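Local atomic coordinates of assembly chaperone of ribosomal protein L4 (Acl4) (Chaetomium thermophilum, PDB entry 5TQB), a protein that binds ribosomal protein L4 as its dedicated TPR-type assembly chaperone and protects it from cellular degradation, probably until it joins the ribosome. Residues 170-174 / 194-200. Sequence-based numbering, arbitrary orientation.
Sequences CEALI and VRISQER
In the helical hairpin formed by helices 166-180 and 185-197, consistent with the TPR-like family of this chaperone, an apolar seam is bordered by a polar cluster. C170 and V194 set the register, their CA atoms 7.4 Å apart. V194 (chi1 t) points toward the partner helix, its CG2 4.0 Å from I174 CG2 and 4.3 Å from C170 CB. At the margin, E171, with chi1 and chi2 both m, swings its carboxylate across. E171 OE2 accepts hydrogen bonds from Q198 NE2 (3.1 Å) and R195 NH1 (3.1 Å), the latter also a salt bridge, and makes a longer salt bridge to R200 NH2 (3.6 Å). R195 NH1 also donates to Q198 OE1 (2.9 Å), closing a triangle. A Schellman motif ends helix 185-197, with E199 at phi/psi 59/30°, R200 N bonded to R195 O (2.9 Å) and E199 N to I196 O (3.0 Å); R200, whose CB points toward segment 170-174, occupies the N-cap position before helix 201-212. The R200 guanidinium also pairs with E203 through NH1, while Q198 NE2 reaches E167 as well. S197, which does not touch segment 170-174, hydrogen-bonds through OG to a basic side chain of the bound L4 chain.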
loop_
_atom_site.group_PDB
_atom_site.type_symbol
_atom_site.label_atom_id
_atom_site.label_comp_id
_atom_site.label_asym_id
_atom_site.label_seq_id
_atom_site.Cartn_x
_atom_site.Cartn_y
_atom_site.Cartn_z
ATOM N N CYS B 170 15.678 18.731 13.200
ATOM C CA CYS B 170 14.348 18.230 12.850
ATOM C C CYS B 170 13.392 19.382 12.567
ATOM O O CYS B 170 12.634 19.342 11.599
ATOM C CB CYS B 170 13.771 17.358 13.971
ATOM S SG CYS B 170 14.514 15.714 14.146
ATOM N N GLU B 171 13.428 20.405 13.416
ATOM C CA GLU B 171 12.562 21.567 13.248
ATOM C C GLU B 171 12.800 22.266 11.912
ATOM O O GLU B 171 11.865 22.788 11.305
ATOM C CB GLU B 171 12.761 22.561 14.398
ATOM C CG GLU B 171 11.843 22.332 15.595
ATOM C CD GLU B 171 10.370 22.544 15.265
ATOM O OE1 GLU B 171 10.063 22.989 14.136
ATOM O OE2 GLU B 171 9.517 22.259 16.135
ATOM N N ALA B 172 14.049 22.272 11.457
ATOM C CA ALA B 172 14.406 22.929 10.203
ATOM C C ALA B 172 13.936 22.093 9.022
ATOM O O ALA B 172 13.525 22.625 7.988
ATOM C CB ALA B 172 15.909 23.148 10.132
ATOM N N LEU B 173 13.990 20.777 9.185
ATOM C CA LEU B 173 13.583 19.865 8.130
ATOM C C LEU B 173 12.078 19.929 7.882
ATOM O O LEU B 173 11.643 19.985 6.731
ATOM C CB LEU B 173 14.020 18.439 8.471
ATOM C CG LEU B 173 15.529 18.211 8.347
ATOM C CD1 LEU B 173 15.978 17.016 9.169
ATOM C CD2 LEU B 173 15.906 18.023 6.886
ATOM N N ILE B 174 11.284 19.944 8.951
ATOM C CA ILE B 174 9.829 19.913 8.798
ATOM C C ILE B 174 9.261 21.265 8.358
ATOM O O ILE B 174 8.184 21.320 7.767
ATOM C CB ILE B 174 9.101 19.417 10.079
ATOM C CG1 ILE B 174 9.387 20.341 11.267
ATOM C CG2 ILE B 174 9.505 17.981 10.397
ATOM C CD1 ILE B 174 8.543 20.045 12.502
ATOM N N VAL B 194 7.462 14.585 15.248
ATOM C CA VAL B 194 8.276 15.528 16.017
ATOM C C VAL B 194 7.519 16.066 17.231
ATOM O O VAL B 194 8.020 16.021 18.352
ATOM C CB VAL B 194 8.735 16.718 15.135
ATOM C CG1 VAL B 194 9.473 17.768 15.963
ATOM C CG2 VAL B 194 9.623 16.225 13.996
ATOM N N ARG B 195 6.314 16.575 16.992
ATOM C CA ARG B 195 5.484 17.156 18.043
ATOM C C ARG B 195 5.297 16.217 19.243
ATOM O O ARG B 195 5.437 16.644 20.395
ATOM C CB ARG B 195 4.123 17.553 17.465
ATOM C CG ARG B 195 4.184 18.721 16.487
ATOM C CD ARG B 195 4.374 20.045 17.207
ATOM N NE ARG B 195 4.446 21.172 16.279
ATOM C CZ ARG B 195 5.560 21.584 15.682
ATOM N NH1 ARG B 195 6.712 20.967 15.901
ATOM N NH2 ARG B 195 5.522 22.619 14.857
ATOM N N ILE B 196 4.992 14.949 18.966
ATOM C CA ILE B 196 4.815 13.940 20.010
ATOM C C ILE B 196 6.033 13.902 20.924
ATOM O O ILE B 196 5.908 13.945 22.150
ATOM C CB ILE B 196 4.599 12.532 19.405
ATOM C CG1 ILE B 196 3.262 12.463 18.665
ATOM C CG2 ILE B 196 4.618 11.460 20.492
ATOM C CD1 ILE B 196 3.119 11.256 17.728
ATOM N N SER B 197 7.212 13.823 20.319
ATOM C CA SER B 197 8.449 13.794 21.082
ATOM C C SER B 197 8.784 15.149 21.708
ATOM O O SER B 197 9.722 15.252 22.497
ATOM C CB SER B 197 9.600 13.314 20.203
ATOM O OG SER B 197 9.580 11.901 20.102
ATOM N N GLN B 198 8.019 16.179 21.357
ATOM C CA GLN B 198 8.165 17.493 21.977
ATOM C C GLN B 198 7.112 17.704 23.056
ATOM O O GLN B 198 6.961 18.809 23.570
ATOM C CB GLN B 198 8.038 18.597 20.931
ATOM C CG GLN B 198 9.197 18.678 19.965
ATOM C CD GLN B 198 8.976 19.733 18.907
ATOM O OE1 GLN B 198 7.871 19.879 18.382
ATOM N NE2 GLN B 198 10.021 20.488 18.598
ATOM N N GLU B 199 6.382 16.642 23.386
ATOM C CA GLU B 199 5.313 16.708 24.377
ATOM C C GLU B 199 4.243 17.715 23.960
ATOM O O GLU B 199 3.590 18.328 24.808
ATOM C CB GLU B 199 5.879 17.065 25.756
ATOM C CG GLU B 199 7.073 16.213 26.165
ATOM C CD GLU B 199 7.710 16.661 27.469
ATOM O OE1 GLU B 199 7.107 17.498 28.177
ATOM O OE2 GLU B 199 8.818 16.177 27.786
ATOM N N ARG B 200 4.080 17.887 22.649
ATOM C CA ARG B 200 3.023 18.730 22.096
ATOM C C ARG B 200 1.952 17.860 21.453
ATOM O O ARG B 200 1.894 17.722 20.228
ATOM C CB ARG B 200 3.587 19.696 21.058
ATOM C CG ARG B 200 4.444 20.816 21.642
ATOM C CD ARG B 200 4.449 22.026 20.730
ATOM N NE ARG B 200 5.771 22.315 20.192
ATOM C CZ ARG B 200 5.996 23.149 19.181
ATOM N NH1 ARG B 200 4.983 23.773 18.594
ATOM N NH2 ARG B 200 7.233 23.357 18.752
#